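Local coordinates for conserved domain protein (Streptococcus pneumoniae, PDB 2I7R) that is of unknown function but belongs to the glyoxalase/bleomycin resistance protein/dioxygenase superfamily and forms a dimer, at residues A[6-16]-A[46-54]; A[16-27]-A[34-43]. All coordinates share one frame; numbering follows the deposited sequence.

Both interactions belong to the first of the two four-stranded mixed sheets of the chain, and their centres lie about 9 Å apart. Interaction 1 pairs strand 5-12 with the parallel strand 46-51; interaction 2 lays helix 16-27 against strands 33-35 and 38-43. Along the chain the order is strand, helix, two strands and the returning strand, so that the two segments of interaction 2 fall between those of interaction 1, with Val16 common to both. Strands 38-43 and 46-51 are sheet neighbours, and Leu50 reaches the helix as well. Together they form one beta-alpha-beta-beta-beta module, the repeating unit of the glyoxalase superfamily, and both touch the second subunit.

Interaction 1: A[6-16]-A[46-54]; sequences LNQLDIIVSNV and HCLMLSQNH
Gln8 and Met49, a selenomethionine, lie on the same face of the sheet and cross at about a right angle. From CB the Met49 chain bends at chi2 (44°) and runs back along its own strand toward Cys47. CB rests 3.5 Å from Asp10 OD1, CG lies 3.7 Å from Gln8 NE2, SE sits against Gln8 CG and CD, and CE ends 3.4 Å from Gln8 OE1. The Gln8 amide is held in turn by Asp10: NE2 donates a nearly straight bond (174°) to the syn lone pair of OD1, in the amide plane. On the other face Leu9 and Leu48 lie side by side, CD2 to CD1 3.7 Å, and Ile11 crosses Leu48. The His46 ring has the Asn7 peptide over one face and gives its ND1 proton to Cys47 O (3.0 Å). That oxygen also accepts from Leu9 N, on the opposite face of its carbonyl plane. Six backbone hydrogen bonds join the strands. Leu6 and Gln8 to Ile11 also pair antiparallel with a strand of the second subunit, and Asp10 OD2 is hydrogen-bonded to His68 NE2 of that subunit. This is the parallel pairing of the first and last strands of a beta-alpha-beta-beta-beta module.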
loop_
_atom_site.group_PDB
_atom_site.type_symbol
_atom_site.label_atom_id
_atom_site.label_comp_id
_atom_site.label_asym_id
_atom_site.label_seq_id
_atom_site.Cartn_x
_atom_site.Cartn_y
_atom_site.Cartn_z
ATOM N N LEU A 6 -8.874 -4.592 2.003
ATOM C CA LEU A 6 -7.701 -3.719 2.056
ATOM C C LEU A 6 -8.115 -2.321 1.630
ATOM O O LEU A 6 -8.382 -2.099 0.473
ATOM C CB LEU A 6 -6.566 -4.265 1.161
ATOM C CG LEU A 6 -5.303 -3.441 0.912
ATOM C CD1 LEU A 6 -4.731 -2.916 2.190
ATOM C CD2 LEU A 6 -4.276 -4.295 0.189
ATOM N N ASN A 7 -8.101 -1.405 2.596
ATOM C CA ASN A 7 -8.905 -0.175 2.681
ATOM C C ASN A 7 -8.025 1.055 2.802
ATOM O O ASN A 7 -8.409 2.139 2.402
ATOM C CB ASN A 7 -9.709 -0.194 4.019
ATOM C CG ASN A 7 -11.156 -0.268 3.796
ATOM O OD1 ASN A 7 -11.587 -0.696 2.739
ATOM N ND2 ASN A 7 -11.940 0.142 4.767
ATOM N N GLN A 8 -6.897 0.879 3.481
ATOM C CA GLN A 8 -6.053 1.981 3.916
ATOM C C GLN A 8 -4.591 1.546 3.920
ATOM O O GLN A 8 -4.252 0.443 4.343
ATOM C CB GLN A 8 -6.475 2.423 5.321
ATOM C CG GLN A 8 -5.705 3.597 5.863
ATOM C CD GLN A 8 -6.206 4.064 7.243
ATOM O OE1 GLN A 8 -7.413 4.073 7.516
ATOM N NE2 GLN A 8 -5.273 4.474 8.104
ATOM N N LEU A 9 -3.731 2.428 3.450
ATOM C CA LEU A 9 -2.317 2.174 3.474
ATOM C C LEU A 9 -1.686 3.377 4.149
ATOM O O LEU A 9 -1.983 4.524 3.790
ATOM C CB LEU A 9 -1.799 2.002 2.036
ATOM C CG LEU A 9 -0.290 2.009 1.810
ATOM C CD1 LEU A 9 0.379 0.742 2.405
ATOM C CD2 LEU A 9 0.005 2.149 0.331
ATOM N N ASP A 10 -0.857 3.128 5.164
ATOM C CA ASP A 10 -0.105 4.220 5.769
ATOM C C ASP A 10 1.343 4.169 5.303
ATOM O O ASP A 10 1.932 3.108 5.243
ATOM C CB ASP A 10 -0.077 4.129 7.294
ATOM C CG ASP A 10 -1.449 4.050 7.923
ATOM O OD1 ASP A 10 -2.468 4.228 7.232
ATOM O OD2 ASP A 10 -1.475 3.777 9.144
ATOM N N ILE A 11 1.911 5.334 5.054
ATOM C CA ILE A 11 3.340 5.499 4.795
ATOM C C ILE A 11 3.920 6.313 5.953
ATOM O O ILE A 11 3.450 7.430 6.241
ATOM C CB ILE A 11 3.641 6.274 3.457
ATOM C CG1 ILE A 11 2.757 5.793 2.286
ATOM C CG2 ILE A 11 5.175 6.243 3.155
ATOM C CD1 ILE A 11 2.836 4.273 2.014
ATOM N N ILE A 12 4.940 5.757 6.600
ATOM C CA ILE A 12 5.587 6.434 7.728
ATOM C C ILE A 12 6.752 7.276 7.172
ATOM O O ILE A 12 7.669 6.741 6.492
ATOM C CB ILE A 12 6.123 5.432 8.750
ATOM C CG1 ILE A 12 5.066 4.417 9.161
ATOM C CG2 ILE A 12 6.736 6.140 9.949
ATOM C CD1 ILE A 12 3.684 5.019 9.376
ATOM N N VAL A 13 6.691 8.580 7.445
ATOM C CA VAL A 13 7.649 9.571 6.927
ATOM C C VAL A 13 7.953 10.630 8.009
ATOM O O VAL A 13 7.108 10.897 8.858
ATOM C CB VAL A 13 7.145 10.238 5.603
ATOM C CG1 VAL A 13 6.914 9.180 4.506
ATOM C CG2 VAL A 13 5.861 11.096 5.821
ATOM N N SER A 14 9.137 11.241 7.980
ATOM C CA SER A 14 9.482 12.249 9.000
ATOM C C SER A 14 8.912 13.640 8.725
ATOM O O SER A 14 8.732 14.436 9.653
ATOM C CB SER A 14 10.993 12.349 9.183
ATOM O OG SER A 14 11.561 12.799 7.974
ATOM N N ASN A 15 8.605 13.936 7.468
ATOM C CA ASN A 15 8.174 15.287 7.127
ATOM C C ASN A 15 6.856 15.279 6.372
ATOM O O ASN A 15 6.795 15.514 5.160
ATOM C CB ASN A 15 9.263 16.009 6.337
ATOM C CG ASN A 15 8.982 17.488 6.186
ATOM O OD1 ASN A 15 7.886 17.978 6.512
ATOM N ND2 ASN A 15 9.961 18.216 5.664
ATOM N N VAL A 16 5.801 14.988 7.109
ATOM C CA VAL A 16 4.472 14.883 6.562
ATOM C C VAL A 16 4.033 16.118 5.738
ATOM O O VAL A 16 3.521 15.925 4.622
ATOM C CB VAL A 16 3.462 14.541 7.664
ATOM C CG1 VAL A 16 2.031 14.623 7.141
ATOM C CG2 VAL A 16 3.768 13.180 8.210
ATOM N N HIS A 46 -10.105 3.843 -1.757
ATOM C CA HIS A 46 -8.954 3.478 -0.908
ATOM C C HIS A 46 -8.421 4.756 -0.269
ATOM O O HIS A 46 -8.459 5.812 -0.882
ATOM C CB HIS A 46 -7.905 2.811 -1.806
ATOM C CG HIS A 46 -6.943 1.885 -1.109
ATOM N ND1 HIS A 46 -6.108 2.290 -0.083
ATOM C CD2 HIS A 46 -6.627 0.587 -1.356
ATOM C CE1 HIS A 46 -5.351 1.279 0.293
ATOM N NE2 HIS A 46 -5.638 0.237 -0.467
ATOM N N CYS A 47 -7.992 4.681 0.980
ATOM C CA CYS A 47 -7.343 5.822 1.639
ATOM C C CYS A 47 -5.853 5.610 1.736
ATOM O O CYS A 47 -5.394 4.494 1.869
ATOM C CB CYS A 47 -7.871 6.036 3.046
ATOM S SG CYS A 47 -9.455 6.778 3.063
ATOM N N LEU A 48 -5.112 6.697 1.676
ATOM C CA LEU A 48 -3.676 6.657 1.839
ATOM C C LEU A 48 -3.323 7.684 2.919
ATOM O O LEU A 48 -3.548 8.872 2.728
ATOM C CB LEU A 48 -2.994 6.954 0.478
ATOM C CG LEU A 48 -1.462 7.100 0.321
ATOM C CD1 LEU A 48 -0.723 5.791 0.514
ATOM C CD2 LEU A 48 -1.133 7.627 -1.066
HETATM N N MSE A 49 -2.779 7.231 4.045
HETATM C CA MSE A 49 -2.306 8.141 5.087
HETATM C C MSE A 49 -0.772 8.355 5.052
HETATM O O MSE A 49 0.004 7.450 4.703
HETATM C CB MSE A 49 -2.682 7.611 6.484
HETATM C CG MSE A 49 -4.138 7.831 6.915
HETATM SE SE MSE A 49 -5.533 7.465 5.607
HETATM C CE MSE A 49 -7.067 7.371 6.950
ATOM N N LEU A 50 -0.352 9.541 5.458
ATOM C CA LEU A 50 1.043 9.784 5.803
ATOM C C LEU A 50 1.078 9.969 7.310
ATOM O O LEU A 50 0.232 10.667 7.876
ATOM C CB LEU A 50 1.564 11.039 5.112
ATOM C CG LEU A 50 1.280 11.141 3.613
ATOM C CD1 LEU A 50 1.753 12.494 3.117
ATOM C CD2 LEU A 50 1.979 9.990 2.856
ATOM N N SER A 51 2.023 9.332 7.974
ATOM C CA SER A 51 2.091 9.466 9.418
ATOM C C SER A 51 3.530 9.605 9.881
ATOM O O SER A 51 4.387 8.878 9.419
ATOM C CB SER A 51 1.385 8.295 10.095
ATOM O OG SER A 51 1.672 8.293 11.483
ATOM N N GLN A 52 3.793 10.549 10.786
ATOM C CA GLN A 52 5.118 10.673 11.377
ATOM C C GLN A 52 5.255 9.713 12.568
ATOM O O GLN A 52 6.307 9.131 12.808
ATOM C CB GLN A 52 5.374 12.116 11.788
ATOM C CG GLN A 52 6.816 12.403 12.172
ATOM C CD GLN A 52 6.947 13.694 12.975
ATOM O OE1 GLN A 52 6.278 14.690 12.679
ATOM N NE2 GLN A 52 7.804 13.680 14.000
ATOM N N ASN A 53 4.163 9.542 13.292
ATOM C CA ASN A 53 4.135 8.664 14.463
ATOM C C ASN A 53 4.321 7.196 14.082
ATOM O O ASN A 53 3.801 6.722 13.064
ATOM C CB ASN A 53 2.791 8.830 15.217
ATOM C CG ASN A 53 2.638 7.853 16.399
ATOM O OD1 ASN A 53 3.386 7.923 17.364
ATOM N ND2 ASN A 53 1.664 6.946 16.312
ATOM N N HIS A 54 5.052 6.478 14.930
ATOM C CA HIS A 54 5.133 5.034 14.823
ATOM C C HIS A 54 4.061 4.383 15.661
ATOM O O HIS A 54 4.147 4.358 16.887
ATOM C CB HIS A 54 6.543 4.564 15.160
ATOM C CG HIS A 54 7.566 5.156 14.253
ATOM N ND1 HIS A 54 8.889 4.797 14.274
ATOM C CD2 HIS A 54 7.445 6.090 13.282
ATOM C CE1 HIS A 54 9.547 5.494 13.364
ATOM N NE2 HIS A 54 8.692 6.294 12.755
#

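Interaction 2: A[16-27]-A[34-43]; sequences VPQVCADLEHIL and ANDGFAQFTI
Ala34 and Cys20 meet at the edge of the sheet, where the methyl group of Ala34 lies 4.3 Å from Cys20 SG. At the turn that follows, the start of the helix packs on backbone: Pro17 CD sits 3.4 Å from Asp36 O, with its CG beside the same oxygen. Val16 straddles the next peptides with its two methyls. CG2 faces the Gly37 carbonyl, whereas CG1, anti to the backbone N (chi1 172°), reaches Phe38 N at 3.6 Å and also touches the methyl of Ala39. The side chain of Phe38 starts off away from the helix and packs on Met49 of the neighbouring strand. Ala39 turns back toward the helix, and its CB meets Cys20 SG at 3.6 Å in a close apolar contact. Phe41 then brings its ring end-on into the helix surface, CZ leading. At the ring edge, in plane, Cys20 O lies 3.6 Å from CZ, and Glu24 CG also approaches near the ring plane, 3.6 Å from CE1. Cys20 SG makes an oblique sulfur-aromatic contact, 4.8 Å from the ring centroid, while Leu23 CB and Leu27 CD1 come in obliquely. The Glu24 chain runs on past the ring at about a right angle, and its OE2 accepts a hydrogen bond from Ala31 N. Ile43 closes the row, its CD1 4.1 Å from Leu27 CD1. Helix and strand 38-43 run only 20° from parallel, which lets successive helix turns meet successive inward residues of the strand. The helix thus lies over one face of the first sheet, with Leu50 of strand 46-51 against Val19 and Leu23, while Leu27 and Ile43 both reach Ile69 of strand 65-70 in the second sheet.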
loop_
_atom_site.group_PDB
_atom_site.type_symbol
_atom_site.label_atom_id
_atom_site.label_comp_id
_atom_site.label_asym_id
_atom_site.label_seq_id
_atom_site.Cartn_x
_atom_site.Cartn_y
_atom_site.Cartn_z
ATOM N N VAL A 16 5.801 14.988 7.109
ATOM C CA VAL A 16 4.472 14.883 6.562
ATOM C C VAL A 16 4.033 16.118 5.738
ATOM O O VAL A 16 3.521 15.925 4.622
ATOM C CB VAL A 16 3.462 14.541 7.664
ATOM C CG1 VAL A 16 2.031 14.623 7.141
ATOM C CG2 VAL A 16 3.768 13.180 8.210
ATOM N N PRO A 17 4.219 17.377 6.270
ATOM C CA PRO A 17 3.764 18.482 5.418
ATOM C C PRO A 17 4.378 18.524 4.018
ATOM O O PRO A 17 3.647 18.759 3.066
ATOM C CB PRO A 17 4.059 19.744 6.257
ATOM C CG PRO A 17 4.015 19.225 7.704
ATOM C CD PRO A 17 4.718 17.885 7.572
ATOM N N GLN A 18 5.678 18.264 3.884
ATOM C CA GLN A 18 6.312 18.297 2.558
ATOM C C GLN A 18 5.898 17.112 1.680
ATOM O O GLN A 18 5.592 17.265 0.496
ATOM C CB GLN A 18 7.843 18.347 2.678
ATOM C CG GLN A 18 8.566 18.722 1.359
ATOM C CD GLN A 18 8.082 20.068 0.785
ATOM O OE1 GLN A 18 7.624 20.158 -0.371
ATOM N NE2 GLN A 18 8.150 21.109 1.607
ATOM N N VAL A 19 5.909 15.920 2.269
ATOM C CA VAL A 19 5.502 14.729 1.542
ATOM C C VAL A 19 4.039 14.912 1.100
ATOM O O VAL A 19 3.690 14.595 -0.027
ATOM C CB VAL A 19 5.770 13.433 2.390
ATOM C CG1 VAL A 19 5.294 12.162 1.670
ATOM C CG2 VAL A 19 7.248 13.341 2.722
ATOM N N CYS A 20 3.220 15.502 1.976
ATOM C CA CYS A 20 1.797 15.749 1.706
ATOM C C CYS A 20 1.645 16.702 0.542
ATOM O O CYS A 20 0.918 16.394 -0.424
ATOM C CB CYS A 20 1.028 16.285 2.940
ATOM S SG CYS A 20 -0.711 16.615 2.543
ATOM N N ALA A 21 2.320 17.852 0.640
ATOM C CA ALA A 21 2.286 18.876 -0.407
ATOM C C ALA A 21 2.700 18.301 -1.781
ATOM O O ALA A 21 2.053 18.540 -2.802
ATOM C CB ALA A 21 3.174 20.033 -0.021
ATOM N N ASP A 22 3.765 17.505 -1.787
ATOM C CA ASP A 22 4.250 16.864 -3.018
ATOM C C ASP A 22 3.231 15.875 -3.614
ATOM O O ASP A 22 3.014 15.848 -4.818
ATOM C CB ASP A 22 5.562 16.127 -2.753
ATOM C CG ASP A 22 6.728 17.064 -2.480
ATOM O OD1 ASP A 22 6.575 18.282 -2.680
ATOM O OD2 ASP A 22 7.795 16.569 -2.058
ATOM N N LEU A 23 2.659 15.046 -2.753
ATOM C CA LEU A 23 1.625 14.080 -3.132
ATOM C C LEU A 23 0.365 14.753 -3.698
ATOM O O LEU A 23 -0.190 14.275 -4.668
ATOM C CB LEU A 23 1.295 13.182 -1.932
ATOM C CG LEU A 23 1.161 11.668 -2.135
ATOM C CD1 LEU A 23 2.085 11.071 -3.224
ATOM C CD2 LEU A 23 1.282 10.894 -0.787
ATOM N N GLU A 24 -0.045 15.900 -3.137
ATOM C CA GLU A 24 -1.152 16.693 -3.719
ATOM C C GLU A 24 -0.919 17.157 -5.167
ATOM O O GLU A 24 -1.836 17.099 -5.976
ATOM C CB GLU A 24 -1.496 17.894 -2.832
ATOM C CG GLU A 24 -1.769 17.504 -1.391
ATOM C CD GLU A 24 -2.172 18.669 -0.498
ATOM O OE1 GLU A 24 -1.528 19.744 -0.539
ATOM O OE2 GLU A 24 -3.143 18.483 0.267
ATOM N N HIS A 25 0.294 17.627 -5.492
ATOM C CA HIS A 25 0.598 18.009 -6.874
ATOM C C HIS A 25 0.583 16.779 -7.774
ATOM O O HIS A 25 0.002 16.803 -8.859
ATOM C CB HIS A 25 1.938 18.735 -6.991
ATOM C CG HIS A 25 1.959 20.065 -6.320
ATOM N ND1 HIS A 25 2.690 20.310 -5.181
ATOM C CD2 HIS A 25 1.328 21.224 -6.620
ATOM C CE1 HIS A 25 2.514 21.566 -4.808
ATOM N NE2 HIS A 25 1.697 22.144 -5.670
ATOM N N ILE A 26 1.193 15.691 -7.312
ATOM C CA ILE A 26 1.215 14.483 -8.130
ATOM C C ILE A 26 -0.186 13.912 -8.383
ATOM O O ILE A 26 -0.494 13.492 -9.493
ATOM C CB ILE A 26 2.104 13.427 -7.514
ATOM C CG1 ILE A 26 3.568 13.865 -7.638
ATOM C CG2 ILE A 26 1.834 12.045 -8.177
ATOM C CD1 ILE A 26 4.471 13.205 -6.669
ATOM N N LEU A 27 -1.026 13.897 -7.355
ATOM C CA LEU A 27 -2.335 13.296 -7.442
ATOM C C LEU A 27 -3.355 14.292 -7.983
ATOM O O LEU A 27 -4.463 13.911 -8.392
ATOM C CB LEU A 27 -2.780 12.824 -6.063
ATOM C CG LEU A 27 -2.082 11.607 -5.442
ATOM C CD1 LEU A 27 -2.504 11.468 -3.974
ATOM C CD2 LEU A 27 -2.364 10.333 -6.291
ATOM N N ALA A 34 -5.010 17.251 7.037
ATOM C CA ALA A 34 -3.565 17.184 7.266
ATOM C C ALA A 34 -3.170 17.934 8.528
ATOM O O ALA A 34 -3.767 18.944 8.833
ATOM C CB ALA A 34 -2.823 17.769 6.068
ATOM N N ASN A 35 -2.120 17.438 9.189
ATOM C CA ASN A 35 -1.523 17.895 10.449
ATOM C C ASN A 35 -0.032 17.988 10.288
ATOM O O ASN A 35 0.502 17.439 9.335
ATOM C CB ASN A 35 -1.688 16.801 11.531
ATOM C CG ASN A 35 -2.816 17.074 12.405
ATOM O OD1 ASN A 35 -3.411 18.145 12.300
ATOM N ND2 ASN A 35 -3.163 16.140 13.263
ATOM N N ASP A 36 0.663 18.568 11.263
ATOM C CA ASP A 36 2.111 18.506 11.230
ATOM C C ASP A 36 2.613 17.061 11.100
ATOM O O ASP A 36 3.697 16.836 10.608
ATOM C CB ASP A 36 2.725 19.174 12.477
ATOM C CG ASP A 36 2.745 20.685 12.375
ATOM O OD1 ASP A 36 2.270 21.218 11.346
ATOM O OD2 ASP A 36 3.238 21.338 13.321
ATOM N N GLY A 37 1.818 16.096 11.573
ATOM C CA GLY A 37 2.244 14.700 11.628
ATOM C C GLY A 37 1.348 13.654 10.981
ATOM O O GLY A 37 1.609 12.467 11.115
ATOM N N PHE A 38 0.318 14.080 10.264
ATOM C CA PHE A 38 -0.621 13.155 9.658
ATOM C C PHE A 38 -1.267 13.846 8.482
ATOM O O PHE A 38 -1.524 15.043 8.569
ATOM C CB PHE A 38 -1.685 12.798 10.702
ATOM C CG PHE A 38 -2.750 11.835 10.227
ATOM C CD1 PHE A 38 -2.606 10.455 10.430
ATOM C CD2 PHE A 38 -3.950 12.307 9.671
ATOM C CE1 PHE A 38 -3.633 9.539 10.037
ATOM C CE2 PHE A 38 -4.976 11.396 9.265
ATOM C CZ PHE A 38 -4.801 10.011 9.477
ATOM N N ALA A 39 -1.544 13.102 7.405
ATOM C CA ALA A 39 -2.350 13.561 6.245
ATOM C C ALA A 39 -3.156 12.386 5.704
ATOM O O ALA A 39 -2.708 11.228 5.739
ATOM C CB ALA A 39 -1.460 14.153 5.129
ATOM N N GLN A 40 -4.355 12.671 5.221
ATOM C CA GLN A 40 -5.229 11.630 4.734
ATOM C C GLN A 40 -5.645 11.983 3.342
ATOM O O GLN A 40 -6.177 13.071 3.119
ATOM C CB GLN A 40 -6.500 11.528 5.596
ATOM C CG GLN A 40 -7.680 10.782 4.919
ATOM C CD GLN A 40 -8.979 10.927 5.726
ATOM O OE1 GLN A 40 -8.962 10.835 6.958
ATOM N NE2 GLN A 40 -10.096 11.162 5.037
ATOM N N PHE A 41 -5.463 11.044 2.421
ATOM C CA PHE A 41 -5.968 11.183 1.086
ATOM C C PHE A 41 -7.006 10.111 0.869
ATOM O O PHE A 41 -6.853 8.988 1.338
ATOM C CB PHE A 41 -4.845 10.983 0.050
ATOM C CG PHE A 41 -3.808 12.078 0.039
ATOM C CD1 PHE A 41 -3.888 13.114 -0.886
ATOM C CD2 PHE A 41 -2.751 12.068 0.938
ATOM C CE1 PHE A 41 -2.930 14.124 -0.919
ATOM C CE2 PHE A 41 -1.769 13.084 0.893
ATOM C CZ PHE A 41 -1.865 14.095 -0.022
ATOM N N THR A 42 -8.065 10.461 0.154
ATOM C CA THR A 42 -8.988 9.467 -0.389
ATOM C C THR A 42 -8.702 9.372 -1.898
ATOM O O THR A 42 -8.594 10.390 -2.596
ATOM C CB THR A 42 -10.448 9.849 -0.050
ATOM O OG1 THR A 42 -10.582 9.923 1.387
ATOM C CG2 THR A 42 -11.451 8.825 -0.600
ATOM N N ILE A 43 -8.488 8.156 -2.378
ATOM C CA ILE A 43 -8.256 7.925 -3.787
ATOM C C ILE A 43 -9.215 6.857 -4.270
ATOM O O ILE A 43 -8.882 5.656 -4.284
ATOM C CB ILE A 43 -6.800 7.499 -4.117
ATOM C CG1 ILE A 43 -5.747 8.382 -3.398
ATOM C CG2 ILE A 43 -6.612 7.531 -5.625
ATOM C CD1 ILE A 43 -4.292 7.823 -3.403
#